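Local atomic coordinates of type II restriction enzyme AgeI (Thalassobius gelatinovorus, PDB entry 5DWA), a protein that recognises the double-stranded DNA sequence 5'-ACCGGT-3' and cuts each site after the first adenine, acting as a PD-(D/E)XK restriction endonuclease. Residues A[191-196]-A[236-241]; A[242-247]-A[255-260]; A[31-36]-A[75-80]; A[98-103]-A[260-265]; A[144-149]-A[159-164]. All coordinates share one frame; numbering follows the deposited sequence.

Interaction 1: A[191-196]-A[236-241]; sequences LSVLST and ACFSYN
Leu-194 and Thr-196 use both backbone N-H and C=O to hold the strand 236-239, while Ala-236, Phe-238 and Tyr-240 supply the complementary groups. Leu-194 N donates to Ala-236 O at 3.0 Å, and Phe-238 N returns a bond to Leu-194 O at 2.8 Å; Thr-196 N with Phe-238 O and Tyr-240 N with Thr-196 O repeat the pattern two residues on. The strands run parallel, their short axes inclined by only 16°.

On one face Leu-194 and Cys-237 meet, CD2 of the leucine lying 3.9 Å from SG. Beyond them Thr-196 CG2 is 4.0 Å from Ser-239 CB, two small side chains that can sit side by side on neighbouring strands. On the other face Val-193 has CG1 anti to its backbone N (chi1 178°), which carries this methyl to the edge of the Phe-238 ring, 3.6 Å from CD1. Tyr-240 brings CD1 to 3.4 Å from Thr-196 O, and its hydroxyl bonds to Tyr-104. A water also links that hydroxyl to Ser-195 OG, tentatively, since the serine has two conformers.

Where the second strand ends, Ser-239 OG accepts from Asn-241 N at 3.1 Å, an ST turn, and also pairs with Thr-244 OG1. An alanine here would probably leave the Asn-241 N-H and the Thr-244 hydroxyl without this partner and let the turn loosen. Thr-196 OG1 is held by Lys-168 O.

The two strands and helix 223-230 form a beta-alpha-beta unit. Strand 159-168 pairs with the far edge of 191-196, and helices 178-187 and 268-277 touch side chains at the start of that strand.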
# COMPACT_ATOMS: atom_id res chain seq x y z
N LEU A 191 7.56 18.65 14.36
CA LEU A 191 8.34 17.42 14.37
C LEU A 191 7.59 16.36 13.56
O LEU A 191 6.37 16.23 13.68
CB LEU A 191 8.58 16.93 15.80
CG LEU A 191 9.54 17.75 16.65
CD1 LEU A 191 9.65 17.15 18.04
CD2 LEU A 191 10.90 17.81 15.98
N SER A 192 8.32 15.63 12.73
CA SER A 192 7.73 14.55 11.95
C SER A 192 8.61 13.31 12.09
O SER A 192 9.62 13.17 11.40
CB SER A 192 7.58 14.95 10.49
OG SER A 192 7.01 13.89 9.73
N VAL A 193 8.22 12.42 12.99
CA VAL A 193 9.06 11.28 13.35
C VAL A 193 8.57 10.02 12.66
O VAL A 193 7.37 9.77 12.60
CB VAL A 193 9.08 11.09 14.88
CG1 VAL A 193 9.91 9.89 15.28
CG2 VAL A 193 9.62 12.36 15.56
N LEU A 194 9.51 9.24 12.12
CA LEU A 194 9.21 7.90 11.64
C LEU A 194 9.55 6.90 12.74
O LEU A 194 10.72 6.75 13.10
CB LEU A 194 10.01 7.59 10.37
CG LEU A 194 9.77 6.22 9.74
CD1 LEU A 194 8.32 6.09 9.28
CD2 LEU A 194 10.73 5.99 8.58
N SER A 195 8.53 6.23 13.28
CA SER A 195 8.73 5.19 14.28
C SER A 195 8.36 3.87 13.64
O SER A 195 7.29 3.75 13.05
CB SER A 195 7.89 5.45 15.52
OG SER A 195 8.23 6.70 16.10
N THR A 196 9.25 2.88 13.73
CA THR A 196 9.00 1.66 13.02
C THR A 196 9.53 0.45 13.75
O THR A 196 10.50 0.54 14.50
CB THR A 196 9.61 1.74 11.59
OG1 THR A 196 9.22 0.59 10.84
CG2 THR A 196 11.15 1.88 11.63
N ALA A 236 13.45 12.50 12.26
CA ALA A 236 14.26 11.43 12.82
C ALA A 236 13.52 10.12 12.63
O ALA A 236 12.31 10.12 12.42
CB ALA A 236 14.53 11.66 14.29
N CYS A 237 14.26 9.02 12.67
CA CYS A 237 13.67 7.70 12.57
C CYS A 237 14.11 6.86 13.76
O CYS A 237 15.30 6.83 14.11
CB CYS A 237 14.07 7.03 11.25
SG CYS A 237 13.57 5.28 11.09
N PHE A 238 13.14 6.20 14.38
CA PHE A 238 13.42 5.31 15.49
C PHE A 238 12.95 3.92 15.13
O PHE A 238 11.79 3.72 14.83
CB PHE A 238 12.73 5.81 16.76
CG PHE A 238 13.26 7.12 17.23
CD1 PHE A 238 12.77 8.31 16.69
CD2 PHE A 238 14.28 7.19 18.16
CE1 PHE A 238 13.28 9.53 17.10
CE2 PHE A 238 14.79 8.40 18.56
CZ PHE A 238 14.29 9.57 18.03
N SER A 239 13.89 2.97 15.11
CA SER A 239 13.56 1.60 14.80
C SER A 239 13.69 0.74 16.04
O SER A 239 14.59 0.94 16.85
CB SER A 239 14.47 1.05 13.69
OG SER A 239 14.25 -0.34 13.54
N TYR A 240 12.78 -0.22 16.17
CA TYR A 240 12.82 -1.14 17.30
C TYR A 240 13.15 -2.54 16.82
O TYR A 240 12.85 -3.53 17.49
CB TYR A 240 11.49 -1.09 18.06
CG TYR A 240 11.21 0.30 18.55
CD1 TYR A 240 10.37 1.16 17.84
CD2 TYR A 240 11.85 0.80 19.68
CE1 TYR A 240 10.14 2.46 18.28
CE2 TYR A 240 11.62 2.09 20.12
CZ TYR A 240 10.77 2.92 19.41
OH TYR A 240 10.55 4.21 19.84
N ASN A 241 13.76 -2.61 15.64
CA ASN A 241 14.40 -3.84 15.21
C ASN A 241 15.87 -3.74 15.58
O ASN A 241 16.58 -2.91 15.02
CB ASN A 241 14.24 -4.04 13.70
CG ASN A 241 14.71 -5.40 13.23
OD1 ASN A 241 15.58 -6.02 13.85
ND2 ASN A 241 14.14 -5.88 12.13
O HOH W 1 9.16 6.12 18.59

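Interaction 2: A[242-247]-A[255-260]; sequences LRTSPS and RHIYVS
Ser-247 and Ile-257 fasten a crossover loop to the outermost strand of the central sheet. The loop leaves strand 236-239 and, through 242-247, runs back roughly antiparallel to 255-260, before the chain turns to make strand 257-259, which lies parallel to the strand it came from.

The hydrogen bonds gather on one pair of residues. Ser-247 N donates to Ile-257 O at 3.0 Å, in the carbonyl plane and on a lone pair. Ile-257 N in turn reaches Ser-247 OG at 2.7 Å with an almost straight N-H...O angle of 173°. The serine hydroxyl thus does what a backbone carbonyl would do in a regular strand pair; its first torsion (chi1 -66°) turns OG beside the serine's own backbone N, where Ile-257 N can reach it. A small hydroxyl residue suits this place, because OG is also hydrogen-bonded to Glu-229 on helix 223-230. One water donates to Ile-257 O and, weakly, to Ser-247 O.

The apolar contacts centre on Val-259, whose two methyls face the loop. Its CG1 lies 4.0 Å from Leu-242 CA, and its CG2 is 4.1 Å from Pro-246 CD, the two side chains crossing at about a right angle. Thr-244 turns CG2 inward, 4.0 Å from Ile-257 CG2, while its hydroxyl bonds to Asp-198; a threonine can serve both sides at once. Ser-247 CB also rests near the His-256 ring, whose NE2 bonds to Ala-249 O.

Val-259 comes nearest to the loop at a backbone oxygen: its CG2 stands 3.3 Å from Thr-244 O.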
# COMPACT_ATOMS: atom_id res chain seq x y z
N LEU A 242 16.32 -4.56 16.53
CA LEU A 242 17.71 -4.50 16.96
C LEU A 242 18.71 -4.76 15.82
O LEU A 242 19.89 -4.44 15.96
CB LEU A 242 17.96 -5.48 18.10
CG LEU A 242 17.10 -5.27 19.35
CD1 LEU A 242 17.49 -6.25 20.46
CD2 LEU A 242 17.20 -3.82 19.82
N ARG A 243 18.25 -5.33 14.71
CA ARG A 243 19.11 -5.56 13.54
C ARG A 243 19.24 -4.36 12.60
O ARG A 243 20.09 -4.36 11.72
CB ARG A 243 18.61 -6.76 12.73
CG ARG A 243 18.72 -8.06 13.49
CD ARG A 243 18.48 -9.25 12.57
NE ARG A 243 18.23 -10.43 13.38
CZ ARG A 243 17.06 -10.68 13.96
NH1 ARG A 243 16.03 -9.85 13.80
NH2 ARG A 243 16.91 -11.76 14.71
N THR A 244 18.39 -3.35 12.78
CA THR A 244 18.49 -2.14 11.99
C THR A 244 19.85 -1.50 12.25
O THR A 244 20.26 -1.37 13.40
CB THR A 244 17.38 -1.13 12.33
OG1 THR A 244 16.09 -1.73 12.14
CG2 THR A 244 17.50 0.12 11.46
N SER A 245 20.54 -1.11 11.18
CA SER A 245 21.80 -0.40 11.34
C SER A 245 21.52 1.07 11.61
O SER A 245 20.83 1.72 10.83
CB SER A 245 22.68 -0.55 10.10
OG SER A 245 23.05 -1.91 9.92
N PRO A 246 22.06 1.59 12.71
CA PRO A 246 21.89 3.02 12.99
C PRO A 246 22.68 3.87 12.00
O PRO A 246 23.60 3.39 11.34
CB PRO A 246 22.44 3.18 14.41
CG PRO A 246 23.35 2.02 14.60
CD PRO A 246 22.75 0.90 13.82
N SER A 247 22.29 5.14 11.90
CA SER A 247 23.03 6.09 11.10
C SER A 247 24.44 6.29 11.65
O SER A 247 24.66 6.15 12.86
CB SER A 247 22.29 7.43 11.07
OG SER A 247 21.07 7.31 10.38
N ARG A 255 19.66 14.12 9.26
CA ARG A 255 18.61 13.33 9.90
C ARG A 255 19.12 11.92 10.14
O ARG A 255 19.85 11.37 9.31
CB ARG A 255 17.36 13.29 9.03
CG ARG A 255 16.87 14.67 8.59
CD ARG A 255 16.52 15.54 9.79
NE ARG A 255 16.00 16.84 9.37
CZ ARG A 255 15.54 17.76 10.20
NH1 ARG A 255 15.53 17.54 11.51
NH2 ARG A 255 15.09 18.91 9.72
N HIS A 256 18.71 11.32 11.25
CA HIS A 256 19.30 10.06 11.67
C HIS A 256 18.29 8.94 11.90
O HIS A 256 17.13 9.19 12.20
CB HIS A 256 20.10 10.28 12.95
CG HIS A 256 21.34 11.09 12.75
ND1 HIS A 256 21.31 12.45 12.50
CD2 HIS A 256 22.65 10.74 12.75
CE1 HIS A 256 22.55 12.89 12.36
NE2 HIS A 256 23.38 11.87 12.51
N ILE A 257 18.77 7.72 11.73
CA ILE A 257 18.07 6.51 12.16
C ILE A 257 18.66 6.06 13.50
O ILE A 257 19.88 5.85 13.61
CB ILE A 257 18.20 5.38 11.12
CG1 ILE A 257 17.45 5.73 9.84
CG2 ILE A 257 17.68 4.06 11.69
CD1 ILE A 257 17.94 4.98 8.62
N TYR A 258 17.80 5.97 14.51
CA TYR A 258 18.17 5.48 15.84
C TYR A 258 17.55 4.11 16.08
O TYR A 258 16.50 3.79 15.54
CB TYR A 258 17.70 6.46 16.93
CG TYR A 258 18.28 7.84 16.78
CD1 TYR A 258 19.58 8.13 17.21
CD2 TYR A 258 17.55 8.86 16.19
CE1 TYR A 258 20.12 9.40 17.07
CE2 TYR A 258 18.08 10.13 16.04
CZ TYR A 258 19.36 10.39 16.48
OH TYR A 258 19.89 11.65 16.33
N VAL A 259 18.22 3.30 16.89
CA VAL A 259 17.81 1.91 17.10
C VAL A 259 17.81 1.59 18.59
O VAL A 259 18.77 1.90 19.29
CB VAL A 259 18.75 0.92 16.36
CG1 VAL A 259 18.28 -0.52 16.56
CG2 VAL A 259 18.83 1.25 14.88
N SER A 260 16.73 0.98 19.08
CA SER A 260 16.67 0.63 20.49
C SER A 260 15.71 -0.51 20.76
O SER A 260 14.93 -0.90 19.88
CB SER A 260 16.26 1.83 21.34
OG SER A 260 14.86 2.07 21.26
O HOH W 2 22.40 7.20 15.03

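Interaction 3: A[31-36]-A[75-80]; sequences YFVPLV and YIREKI
Two helices of the N-terminal helical region, 22-36 and 63-78, meet near their C-terminal ends beside the bound DNA, with Phe-32, Val-33 and Val-36 facing Tyr-75, Glu-78 and Lys-79, the residue just after helix 63-78. The apolar part centres on Val-36. Its CG1 lies 3.7 Å from Lys-79 CD and 4.0 Å from Tyr-75 CD1, while its CG2 sits over the middle of the Phe-32 ring. Phe-32 puts CZ at the edge of the tyrosine ring, 4.0 Å from CD1. A branched valine is compact enough to fit between two aromatic rings and a lysine chain.

The bend of Lys-79 at chi2 (70°) sets CD against Val-36 CG1; from there the chain carries NZ to Val-36 O, a 3.0 Å bond nearly in line with C=O. NZ also bonds weakly to Tyr-75 OH, whose strongest partner is Ser-87. On the outer side Arg-77 NE (2.8 Å) and NH2 form a side-on salt bridge to the single oxygen Glu-78 OE2, and Val-33 CG1 packs against Glu-78 OE1.

Both Tyr-75 and Lys-79 touch DNA phosphate. The ammonium that holds the Val-36 carbonyl therefore probably adds positive charge near the DNA backbone.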
# COMPACT_ATOMS: atom_id res chain seq x y z
N TYR A 31 -1.04 -14.96 27.84
CA TYR A 31 -1.67 -13.65 27.95
C TYR A 31 -2.42 -13.28 26.67
O TYR A 31 -3.55 -12.80 26.70
CB TYR A 31 -0.63 -12.58 28.28
CG TYR A 31 -1.19 -11.18 28.32
CD1 TYR A 31 -2.09 -10.80 29.31
CD2 TYR A 31 -0.81 -10.22 27.39
CE1 TYR A 31 -2.60 -9.51 29.37
CE2 TYR A 31 -1.32 -8.93 27.44
CZ TYR A 31 -2.22 -8.59 28.43
OH TYR A 31 -2.72 -7.31 28.48
N PHE A 32 -1.78 -13.56 25.54
CA PHE A 32 -2.26 -13.06 24.25
C PHE A 32 -3.35 -13.92 23.61
O PHE A 32 -4.34 -13.38 23.11
CB PHE A 32 -1.06 -12.93 23.30
CG PHE A 32 -1.39 -12.41 21.93
CD1 PHE A 32 -2.17 -11.28 21.75
CD2 PHE A 32 -0.86 -13.03 20.81
CE1 PHE A 32 -2.45 -10.79 20.48
CE2 PHE A 32 -1.12 -12.56 19.53
CZ PHE A 32 -1.92 -11.45 19.36
N VAL A 33 -3.19 -15.24 23.62
CA VAL A 33 -4.15 -16.12 22.97
C VAL A 33 -5.60 -15.84 23.38
O VAL A 33 -6.47 -15.69 22.52
CB VAL A 33 -3.83 -17.61 23.21
CG1 VAL A 33 -5.00 -18.49 22.79
CG2 VAL A 33 -2.56 -18.00 22.46
N PRO A 34 -5.88 -15.72 24.70
CA PRO A 34 -7.29 -15.49 25.06
C PRO A 34 -7.83 -14.13 24.62
O PRO A 34 -9.03 -13.91 24.69
CB PRO A 34 -7.29 -15.59 26.59
CG PRO A 34 -6.04 -16.29 26.95
CD PRO A 34 -5.05 -15.88 25.90
N LEU A 35 -6.95 -13.23 24.18
CA LEU A 35 -7.36 -11.90 23.77
C LEU A 35 -7.73 -11.84 22.29
O LEU A 35 -8.43 -10.92 21.86
CB LEU A 35 -6.26 -10.88 24.06
CG LEU A 35 -5.76 -10.77 25.50
CD1 LEU A 35 -4.70 -9.67 25.60
CD2 LEU A 35 -6.92 -10.50 26.45
N VAL A 36 -7.22 -12.79 21.52
CA VAL A 36 -7.31 -12.74 20.05
C VAL A 36 -8.77 -12.74 19.59
O VAL A 36 -9.14 -12.03 18.66
CB VAL A 36 -6.55 -13.92 19.41
CG1 VAL A 36 -6.79 -13.97 17.90
CG2 VAL A 36 -5.06 -13.80 19.70
N TYR A 75 -1.39 -14.86 16.31
CA TYR A 75 -2.62 -14.26 15.82
C TYR A 75 -3.14 -15.01 14.59
O TYR A 75 -4.32 -15.38 14.53
CB TYR A 75 -2.39 -12.78 15.50
CG TYR A 75 -3.66 -12.02 15.19
CD1 TYR A 75 -4.34 -11.34 16.19
CD2 TYR A 75 -4.18 -11.97 13.89
CE1 TYR A 75 -5.50 -10.65 15.93
CE2 TYR A 75 -5.34 -11.26 13.62
CZ TYR A 75 -6.00 -10.60 14.65
OH TYR A 75 -7.15 -9.89 14.42
N ILE A 76 -2.26 -15.24 13.62
CA ILE A 76 -2.63 -15.98 12.42
C ILE A 76 -3.16 -17.39 12.73
O ILE A 76 -4.10 -17.86 12.08
CB ILE A 76 -1.43 -16.07 11.44
CG1 ILE A 76 -1.07 -14.68 10.92
CG2 ILE A 76 -1.71 -17.03 10.29
CD1 ILE A 76 -2.20 -13.98 10.21
N ARG A 77 -2.58 -18.06 13.72
CA ARG A 77 -3.01 -19.41 14.09
C ARG A 77 -4.35 -19.40 14.81
O ARG A 77 -5.19 -20.27 14.58
CB ARG A 77 -1.97 -20.06 15.00
CG ARG A 77 -2.36 -21.48 15.44
CD ARG A 77 -1.38 -22.08 16.44
NE ARG A 77 -1.53 -21.52 17.78
CZ ARG A 77 -0.53 -21.02 18.49
NH1 ARG A 77 0.70 -20.99 17.97
NH2 ARG A 77 -0.74 -20.53 19.70
N GLU A 78 -4.54 -18.41 15.67
CA GLU A 78 -5.66 -18.44 16.60
C GLU A 78 -6.92 -17.70 16.17
O GLU A 78 -8.00 -17.98 16.68
CB GLU A 78 -5.19 -17.89 17.95
CG GLU A 78 -4.10 -18.71 18.59
CD GLU A 78 -4.63 -20.03 19.14
OE1 GLU A 78 -5.85 -20.11 19.41
OE2 GLU A 78 -3.83 -20.97 19.31
N LYS A 79 -6.80 -16.74 15.25
CA LYS A 79 -7.95 -15.93 14.89
C LYS A 79 -9.09 -16.76 14.28
O LYS A 79 -8.88 -17.49 13.32
CB LYS A 79 -7.53 -14.81 13.93
CG LYS A 79 -8.59 -13.74 13.73
CD LYS A 79 -8.77 -12.91 14.99
CE LYS A 79 -9.77 -11.78 14.82
NZ LYS A 79 -9.69 -10.82 15.96
N ILE A 80 -10.29 -16.62 14.84
CA ILE A 80 -11.44 -17.39 14.38
C ILE A 80 -12.49 -16.52 13.68
O ILE A 80 -12.72 -15.38 14.08
CB ILE A 80 -12.11 -18.14 15.57
CG1 ILE A 80 -11.10 -19.05 16.26
CG2 ILE A 80 -13.31 -18.95 15.10
CD1 ILE A 80 -10.48 -20.07 15.34

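Interaction 4: A[98-103]-A[260-265]; sequences VALVER and SGFSGQ
Ala-99, Leu-100 and Arg-103 belong to a regular run of helix 84-109, and Phe-262 to Gln-265, which face them, to an irregular loop that leads from the edge strand 257-259 to the C-terminal helix 268-277. The backbones stay well apart, Arg-103 CA and Ser-263 CA being 7.3 Å from each other, and the loop curls round the arginine. Gly-264 takes a phi of 140°, at which a side chain would collide with the carbonyl oxygen of Ser-263, so glycine suits the place.

Phe-262 packs against the helix. At the ring edge Leu-100 CD2 is 4.0 Å from CE1. Ala-99 CB packs 4.1 Å from Phe-262 CZ, a small residue that lets the aromatic come close. Phe-51 and Tyr-240 meet the same ring, Tyr-240 edge-to-face. An alanine in place of Phe-262 would probably open a gap between the helix and the loop and leave the arginine chain and the Tyr-240 ring without their aromatic partner.

Arg-103 takes two conformations, and the contacts of the one that follows are tentative. Its chain makes a CH-pi contact over the ring face, CG 4.2 Å from the Phe-262 centroid, and runs past the ring in the opposite direction. NH1 and NH2 both reach Gln-265 O, end-on, at 3.0 and 2.9 Å. NE points at Phe-262 O, but the 2.5 Å separation is too short to be taken at face value. The guanidinium stands 82° from the ring plane, and a long, weak ion pair links NH2 to Asp-267.

Near the plane of the ring, at its edge, Ala-99 O lies 3.6 Å from Phe-262 CZ.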
# COMPACT_ATOMS: atom_id res chain seq x y z
N VAL A 98 -1.25 1.98 19.32
CA VAL A 98 -1.66 1.73 20.71
C VAL A 98 -0.44 1.47 21.60
O VAL A 98 -0.33 2.03 22.68
CB VAL A 98 -2.62 0.52 20.81
CG1 VAL A 98 -2.80 0.09 22.28
CG2 VAL A 98 -3.96 0.87 20.20
N ALA A 99 0.46 0.63 21.12
CA ALA A 99 1.64 0.26 21.90
C ALA A 99 2.58 1.46 22.12
O ALA A 99 3.12 1.62 23.21
CB ALA A 99 2.39 -0.88 21.21
N LEU A 100 2.78 2.29 21.10
CA LEU A 100 3.63 3.47 21.24
C LEU A 100 3.10 4.41 22.33
O LEU A 100 3.87 4.89 23.17
CB LEU A 100 3.74 4.24 19.92
CG LEU A 100 4.67 3.62 18.88
CD1 LEU A 100 4.48 4.36 17.55
CD2 LEU A 100 6.12 3.71 19.34
N VAL A 101 1.80 4.65 22.31
CA VAL A 101 1.16 5.55 23.27
C VAL A 101 1.24 4.97 24.68
O VAL A 101 1.61 5.67 25.63
CB VAL A 101 -0.30 5.81 22.90
CG1 VAL A 101 -1.02 6.58 24.01
CG2 VAL A 101 -0.39 6.57 21.59
N GLU A 102 0.93 3.68 24.80
CA GLU A 102 0.95 2.99 26.10
C GLU A 102 2.35 3.00 26.71
O GLU A 102 2.51 3.24 27.92
CB GLU A 102 0.45 1.56 25.94
CG GLU A 102 0.40 0.76 27.25
CD GLU A 102 -0.75 1.17 28.14
OE1 GLU A 102 -1.87 1.40 27.62
OE2 GLU A 102 -0.54 1.28 29.36
N ARG A 103 3.36 2.74 25.89
CA ARG A 103 4.73 2.62 26.40
C ARG A 103 5.34 3.97 26.75
O ARG A 103 6.02 4.10 27.77
CB ARG A 103 5.62 1.90 25.38
CG ARG A 103 7.06 1.69 25.84
CD ARG A 103 7.99 2.73 25.23
NE ARG A 103 9.39 2.54 25.59
CZ ARG A 103 10.01 3.19 26.57
NH1 ARG A 103 9.35 4.06 27.32
NH2 ARG A 103 11.30 2.95 26.82
N SER A 260 16.73 0.98 19.08
CA SER A 260 16.67 0.63 20.49
C SER A 260 15.71 -0.51 20.76
O SER A 260 14.93 -0.90 19.88
CB SER A 260 16.26 1.83 21.34
OG SER A 260 14.86 2.07 21.26
N GLY A 261 15.77 -1.03 21.98
CA GLY A 261 14.74 -1.93 22.47
C GLY A 261 13.48 -1.12 22.74
O GLY A 261 13.49 0.12 22.63
N PHE A 262 12.39 -1.79 23.09
CA PHE A 262 11.11 -1.10 23.22
C PHE A 262 10.75 -0.84 24.68
O PHE A 262 10.38 0.28 25.04
CB PHE A 262 10.01 -1.91 22.53
CG PHE A 262 8.71 -1.19 22.42
CD1 PHE A 262 8.54 -0.18 21.48
CD2 PHE A 262 7.64 -1.53 23.23
CE1 PHE A 262 7.33 0.48 21.36
CE2 PHE A 262 6.42 -0.86 23.12
CZ PHE A 262 6.27 0.14 22.18
N SER A 263 10.86 -1.86 25.51
CA SER A 263 10.55 -1.71 26.92
C SER A 263 11.62 -0.90 27.64
O SER A 263 12.77 -0.85 27.20
CB SER A 263 10.41 -3.08 27.58
OG SER A 263 11.66 -3.75 27.60
N GLY A 264 11.23 -0.26 28.73
CA GLY A 264 12.14 0.55 29.51
C GLY A 264 11.49 1.83 30.02
O GLY A 264 10.26 1.96 30.00
N GLN A 265 12.32 2.77 30.47
CA GLN A 265 11.85 4.10 30.86
C GLN A 265 12.27 5.12 29.81
O GLN A 265 11.71 5.16 28.72
CB GLN A 265 12.41 4.49 32.23
CG GLN A 265 11.75 3.76 33.39
CD GLN A 265 10.29 4.14 33.57
OE1 GLN A 265 9.98 5.28 33.90
NE2 GLN A 265 9.39 3.19 33.34
O HOH W 3 13.16 1.88 24.90

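Interaction 5: A[144-149]-A[159-164]; sequences MIEKQG and FGVVGG
Ile-145 and the pair Val-162 and Gly-163 make the tight part of this contact. Ile-145 N donates to Gly-163 O at 2.9 Å, and Ile-145 O receives Val-162 N at 2.9 Å, almost straight (178°), with a weaker bond from Gly-163 N. Two residues therefore face one, a classic beta bulge. Gly-163 has a phi of 166°, at which a CB would strike the carbonyl oxygen of Val-162, so glycine fits. Ile-145 CG2 packs on Val-162 CG2 at 3.7 Å, crossing at about a right angle. Farther on, Lys-147 and Gly-160 exchange two backbone bonds.

The open side lies near the turn. Gln-148 is exposed, yet its CB sits over the face of the Phe-159 ring, 3.9 Å from the centroid, and its amide stacks on that ring with planes 23° apart; NE2 is bound to Glu-157 O. Phe-159 also makes a cation-pi contact with Arg-114. In between, Glu-146 is buried; its CB is 4.0 Å from Phe-159 CB, and its carboxylate forms salt bridges, OE2 to Arg-129 and OE1 to Arg-114, which probably offset its charge.

Strands 143-148 and 159-168 thus form an antiparallel beta hairpin in the central sheet of the PD-(D/E)XK nuclease fold.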
# COMPACT_ATOMS: atom_id res chain seq x y z
N MET A 144 -0.32 12.03 17.27
CA MET A 144 0.10 13.41 17.43
C MET A 144 0.95 13.56 18.70
O MET A 144 0.83 12.76 19.63
CB MET A 144 -1.10 14.36 17.43
CG MET A 144 -1.86 14.52 18.72
SD MET A 144 -3.03 15.90 18.61
CE MET A 144 -4.27 15.29 19.73
N ILE A 145 1.85 14.54 18.67
CA ILE A 145 2.70 14.85 19.81
C ILE A 145 2.31 16.23 20.30
O ILE A 145 2.20 17.16 19.49
CB ILE A 145 4.20 14.84 19.45
CG1 ILE A 145 4.58 13.59 18.64
CG2 ILE A 145 5.05 14.96 20.72
CD1 ILE A 145 5.96 13.70 18.00
N GLU A 146 2.09 16.34 21.61
CA GLU A 146 1.71 17.60 22.24
C GLU A 146 2.63 17.93 23.40
O GLU A 146 3.19 17.03 24.03
CB GLU A 146 0.27 17.56 22.72
CG GLU A 146 -0.77 17.48 21.62
CD GLU A 146 -2.17 17.31 22.18
OE1 GLU A 146 -2.41 16.32 22.90
OE2 GLU A 146 -3.03 18.18 21.91
N LYS A 147 2.74 19.21 23.71
CA LYS A 147 3.57 19.68 24.80
C LYS A 147 2.77 20.66 25.64
O LYS A 147 2.19 21.61 25.11
CB LYS A 147 4.84 20.35 24.27
CG LYS A 147 5.63 21.16 25.29
CD LYS A 147 6.52 20.28 26.14
CE LYS A 147 7.43 21.11 27.03
NZ LYS A 147 8.48 20.27 27.67
N GLN A 148 2.70 20.44 26.95
CA GLN A 148 1.97 21.36 27.82
C GLN A 148 2.71 22.69 27.88
O GLN A 148 3.90 22.73 28.18
CB GLN A 148 1.79 20.76 29.20
CG GLN A 148 0.86 21.57 30.09
CD GLN A 148 0.50 20.82 31.35
OE1 GLN A 148 1.37 20.23 31.99
NE2 GLN A 148 -0.78 20.83 31.70
N GLY A 149 2.00 23.77 27.58
CA GLY A 149 2.61 25.09 27.56
C GLY A 149 3.44 25.38 26.32
O GLY A 149 4.11 26.41 26.22
N PHE A 159 -2.22 21.69 26.43
CA PHE A 159 -1.38 20.90 25.53
C PHE A 159 -1.53 21.40 24.09
O PHE A 159 -2.61 21.31 23.52
CB PHE A 159 -1.73 19.42 25.61
CG PHE A 159 -1.28 18.75 26.87
CD1 PHE A 159 -0.07 18.08 26.91
CD2 PHE A 159 -2.06 18.79 28.02
CE1 PHE A 159 0.36 17.45 28.06
CE2 PHE A 159 -1.64 18.17 29.18
CZ PHE A 159 -0.43 17.49 29.20
N GLY A 160 -0.44 21.90 23.51
CA GLY A 160 -0.43 22.33 22.13
C GLY A 160 0.33 21.34 21.26
O GLY A 160 1.24 20.67 21.73
N VAL A 161 -0.05 21.26 19.98
CA VAL A 161 0.55 20.30 19.07
C VAL A 161 1.94 20.75 18.61
O VAL A 161 2.14 21.91 18.24
CB VAL A 161 -0.32 20.07 17.82
CG1 VAL A 161 0.20 18.86 17.03
CG2 VAL A 161 -1.75 19.85 18.21
N VAL A 162 2.90 19.82 18.63
CA VAL A 162 4.27 20.14 18.26
C VAL A 162 4.78 19.24 17.14
O VAL A 162 5.87 19.46 16.61
CB VAL A 162 5.22 20.00 19.46
CG1 VAL A 162 4.93 21.06 20.51
CG2 VAL A 162 5.11 18.61 20.06
N GLY A 163 4.00 18.21 16.80
CA GLY A 163 4.37 17.35 15.69
C GLY A 163 3.59 16.06 15.65
O GLY A 163 2.53 15.94 16.26
N GLY A 164 4.11 15.09 14.90
CA GLY A 164 3.42 13.83 14.79
C GLY A 164 4.36 12.71 14.46
O GLY A 164 5.51 12.91 14.07

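In the fold
Interactions 1, 2 and 5 lie in one mixed sheet, whose strand order follows the chain from 113-117 to 257-259. Interaction 5 pairs 143-148 with 159-168; the latter lies next to 191-196 of interaction 1, whose partner 236-239 adjoins the edge strand of interaction 2. The centres of interactions 1 and 2 are about 9 Å apart, those of 1 and 5 about 17 Å. Interaction 4 closes a long loop of chain that encloses all three, tying the loop after the last strand to helix 84-109. Interaction 3 comes first along the chain, about 35 Å from interaction 5 between centres, so its DNA-touching helical region stands apart from the continuous sheet.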